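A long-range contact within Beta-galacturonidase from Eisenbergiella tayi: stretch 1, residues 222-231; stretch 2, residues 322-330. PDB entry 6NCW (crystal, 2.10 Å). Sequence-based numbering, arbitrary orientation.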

# COMPACT_ATOMS: atom_id res chain seq x y z
N CYS A 222 22.09 -40.34 -16.92
CA CYS A 222 22.26 -38.92 -17.17
C CYS A 222 21.66 -38.06 -16.05
O CYS A 222 20.62 -38.38 -15.48
CB CYS A 222 21.61 -38.52 -18.50
SG CYS A 222 22.44 -39.24 -19.94
N TRP A 223 22.34 -36.96 -15.76
CA TRP A 223 21.73 -35.82 -15.11
C TRP A 223 21.26 -34.87 -16.20
O TRP A 223 22.00 -34.60 -17.16
CB TRP A 223 22.71 -35.12 -14.17
CG TRP A 223 22.11 -33.99 -13.35
CD1 TRP A 223 21.66 -34.06 -12.05
CD2 TRP A 223 21.91 -32.63 -13.76
NE1 TRP A 223 21.19 -32.83 -11.65
CE2 TRP A 223 21.33 -31.94 -12.67
CE3 TRP A 223 22.17 -31.93 -14.95
CZ2 TRP A 223 21.00 -30.58 -12.74
CZ3 TRP A 223 21.84 -30.57 -15.01
CH2 TRP A 223 21.26 -29.92 -13.90
N SER A 224 20.04 -34.36 -16.06
CA SER A 224 19.51 -33.36 -16.97
C SER A 224 18.34 -32.68 -16.29
O SER A 224 17.81 -33.20 -15.30
CB SER A 224 19.06 -33.99 -18.30
OG SER A 224 17.81 -34.62 -18.11
N PRO A 225 17.91 -31.52 -16.80
CA PRO A 225 16.71 -30.87 -16.25
C PRO A 225 15.52 -31.80 -16.12
O PRO A 225 14.80 -31.72 -15.11
CB PRO A 225 16.44 -29.75 -17.25
CG PRO A 225 17.81 -29.36 -17.73
CD PRO A 225 18.67 -30.61 -17.68
N GLU A 226 15.29 -32.68 -17.09
CA GLU A 226 14.14 -33.60 -17.04
C GLU A 226 14.36 -34.77 -16.10
O GLU A 226 13.38 -35.39 -15.67
CB GLU A 226 13.83 -34.17 -18.43
CG GLU A 226 13.98 -33.19 -19.57
CD GLU A 226 15.40 -33.18 -20.09
OE1 GLU A 226 15.93 -34.25 -20.47
OE2 GLU A 226 15.99 -32.09 -20.12
N SER A 227 15.61 -35.10 -15.79
CA SER A 227 15.93 -36.27 -14.98
C SER A 227 17.19 -36.00 -14.18
O SER A 227 18.30 -36.41 -14.55
CB SER A 227 16.08 -37.51 -15.87
OG SER A 227 16.33 -38.65 -15.08
N PRO A 228 17.07 -35.29 -13.05
CA PRO A 228 18.32 -34.91 -12.34
C PRO A 228 18.86 -36.01 -11.43
O PRO A 228 18.85 -35.90 -10.20
CB PRO A 228 17.89 -33.66 -11.57
CG PRO A 228 16.44 -33.86 -11.31
CD PRO A 228 15.89 -34.60 -12.50
N VAL A 229 19.38 -37.08 -12.03
CA VAL A 229 19.93 -38.20 -11.27
C VAL A 229 21.27 -37.79 -10.66
O VAL A 229 22.15 -37.27 -11.35
CB VAL A 229 20.10 -39.43 -12.16
CG1 VAL A 229 20.82 -40.55 -11.42
CG2 VAL A 229 18.77 -39.89 -12.71
N LEU A 230 21.42 -38.03 -9.35
CA LEU A 230 22.64 -37.71 -8.63
C LEU A 230 23.23 -38.98 -8.01
O LEU A 230 22.52 -39.94 -7.72
CB LEU A 230 22.38 -36.68 -7.50
CG LEU A 230 21.76 -35.35 -7.94
CD1 LEU A 230 21.39 -34.48 -6.73
CD2 LEU A 230 22.75 -34.63 -8.83
N TYR A 231 24.54 -38.96 -7.80
CA TYR A 231 25.23 -40.05 -7.13
C TYR A 231 26.10 -39.50 -6.01
O TYR A 231 26.77 -38.48 -6.18
CB TYR A 231 26.12 -40.83 -8.10
CG TYR A 231 25.37 -41.55 -9.19
CD1 TYR A 231 24.91 -42.84 -9.00
CD2 TYR A 231 25.14 -40.94 -10.41
CE1 TYR A 231 24.24 -43.51 -10.00
CE2 TYR A 231 24.46 -41.59 -11.42
CZ TYR A 231 24.02 -42.89 -11.21
OH TYR A 231 23.35 -43.56 -12.21
N LEU A 322 20.12 -27.74 -3.86
CA LEU A 322 18.71 -27.80 -4.22
C LEU A 322 18.51 -27.64 -5.73
O LEU A 322 17.54 -28.17 -6.28
CB LEU A 322 17.92 -26.75 -3.45
CG LEU A 322 17.76 -27.02 -1.95
CD1 LEU A 322 17.44 -25.72 -1.19
CD2 LEU A 322 16.69 -28.07 -1.69
N CYS A 323 19.40 -26.91 -6.40
CA CYS A 323 19.32 -26.83 -7.86
C CYS A 323 19.74 -28.15 -8.50
O CYS A 323 19.10 -28.60 -9.46
CB CYS A 323 20.20 -25.68 -8.38
SG CYS A 323 19.66 -23.97 -7.91
N ASP A 324 20.81 -28.78 -7.99
CA ASP A 324 21.21 -30.13 -8.42
C ASP A 324 20.05 -31.10 -8.35
O ASP A 324 19.75 -31.80 -9.33
CB ASP A 324 22.36 -30.65 -7.55
CG ASP A 324 23.64 -29.87 -7.71
OD1 ASP A 324 23.79 -29.18 -8.74
OD2 ASP A 324 24.49 -29.95 -6.80
N GLU A 325 19.38 -31.17 -7.19
CA GLU A 325 18.27 -32.11 -6.98
C GLU A 325 17.06 -31.82 -7.85
O GLU A 325 16.27 -32.73 -8.10
CB GLU A 325 17.84 -32.11 -5.51
CG GLU A 325 18.89 -32.70 -4.60
CD GLU A 325 18.54 -32.59 -3.13
OE1 GLU A 325 19.48 -32.50 -2.32
OE2 GLU A 325 17.34 -32.62 -2.77
N GLN A 326 16.87 -30.57 -8.30
CA GLN A 326 15.66 -30.24 -9.06
C GLN A 326 15.93 -29.99 -10.54
O GLN A 326 15.00 -29.68 -11.28
CB GLN A 326 14.96 -29.03 -8.40
CG GLN A 326 14.36 -29.42 -7.04
CD GLN A 326 13.80 -28.23 -6.21
OE1 GLN A 326 12.60 -28.00 -6.18
NE2 GLN A 326 14.68 -27.52 -5.52
N GLY A 327 17.17 -30.15 -11.00
CA GLY A 327 17.45 -30.02 -12.41
C GLY A 327 17.47 -28.60 -12.91
O GLY A 327 17.15 -28.35 -14.07
N ILE A 328 17.82 -27.65 -12.05
CA ILE A 328 17.86 -26.23 -12.41
C ILE A 328 19.29 -25.89 -12.81
O ILE A 328 20.23 -26.16 -12.05
CB ILE A 328 17.37 -25.37 -11.23
CG1 ILE A 328 15.89 -25.67 -10.94
CG2 ILE A 328 17.56 -23.88 -11.53
CD1 ILE A 328 15.36 -25.10 -9.64
N LEU A 329 19.47 -25.31 -14.00
CA LEU A 329 20.79 -24.95 -14.48
C LEU A 329 21.27 -23.65 -13.84
O LEU A 329 20.49 -22.71 -13.65
CB LEU A 329 20.78 -24.82 -16.00
CG LEU A 329 20.39 -26.11 -16.73
CD1 LEU A 329 19.96 -25.83 -18.16
CD2 LEU A 329 21.55 -27.10 -16.67
N VAL A 330 22.55 -23.59 -13.51
CA VAL A 330 23.12 -22.47 -12.78
C VAL A 330 24.27 -21.87 -13.58
O VAL A 330 25.18 -22.57 -14.01
CB VAL A 330 23.59 -22.90 -11.37
CG1 VAL A 330 24.30 -21.75 -10.67
CG2 VAL A 330 22.40 -23.33 -10.54
O HOH W 1 17.28 -35.28 -8.05

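The end of a helix leaves backbone carbonyls without partners, and a neighbouring loop can dock there by satisfying them. The contact between residues 222-231 and 322-330 of this beta-galacturonidase is a compact example, burying 410 Å².

Trp 223 opens the contact. Its CA-to-CB bond points toward the other stretch, and with chi1 at t the indole NE1 donates a hydrogen bond to Asp 324 O, 2.9 Å away and nearly straight at 161°. A buried indole suits this place because it pairs one donor with an apolar ring edge, where CZ3 packs 3.9 Å from Leu 329 CD2; CZ2 lies 3.6 Å from Gly 327 CA.

Ser 224 points away and begins a type I turn closed by Ser 227 N to Ser 224 O at 2.9 Å, and its OG accepts weak bonds from the N atoms of Glu 226 and Ser 227.

The turn, whose second position has a phi of -49° that a proline ring readily accommodates, brings Pro 225 against Gly 327, with their CA atoms 4.0 Å apart. Pro 225 CA makes a CA-H...O contact of 3.4 Å with Gly 327 O, and Pro 225 CG lies 4.2 Å from Leu 329 CD1. Glycine fits twice over: it adopts the positive phi of a Schellman motif, and a CB here would lie 2.7 Å from Pro 225 O, a clash.

Pro 228 turns the CB-CG edge of its ring to the last part of the helix, CG 3.4 Å from Glu 325 O and CB 3.5 Å from Asp 324 O. A single water donates to both Pro 228 O and Glu 325 O, each at 2.7 Å, bridging two backbone acceptors.

Leu 230 completes the apolar packing, its CD1 3.7 Å from Glu 325 CG and 4.0 Å from Asp 324 CB.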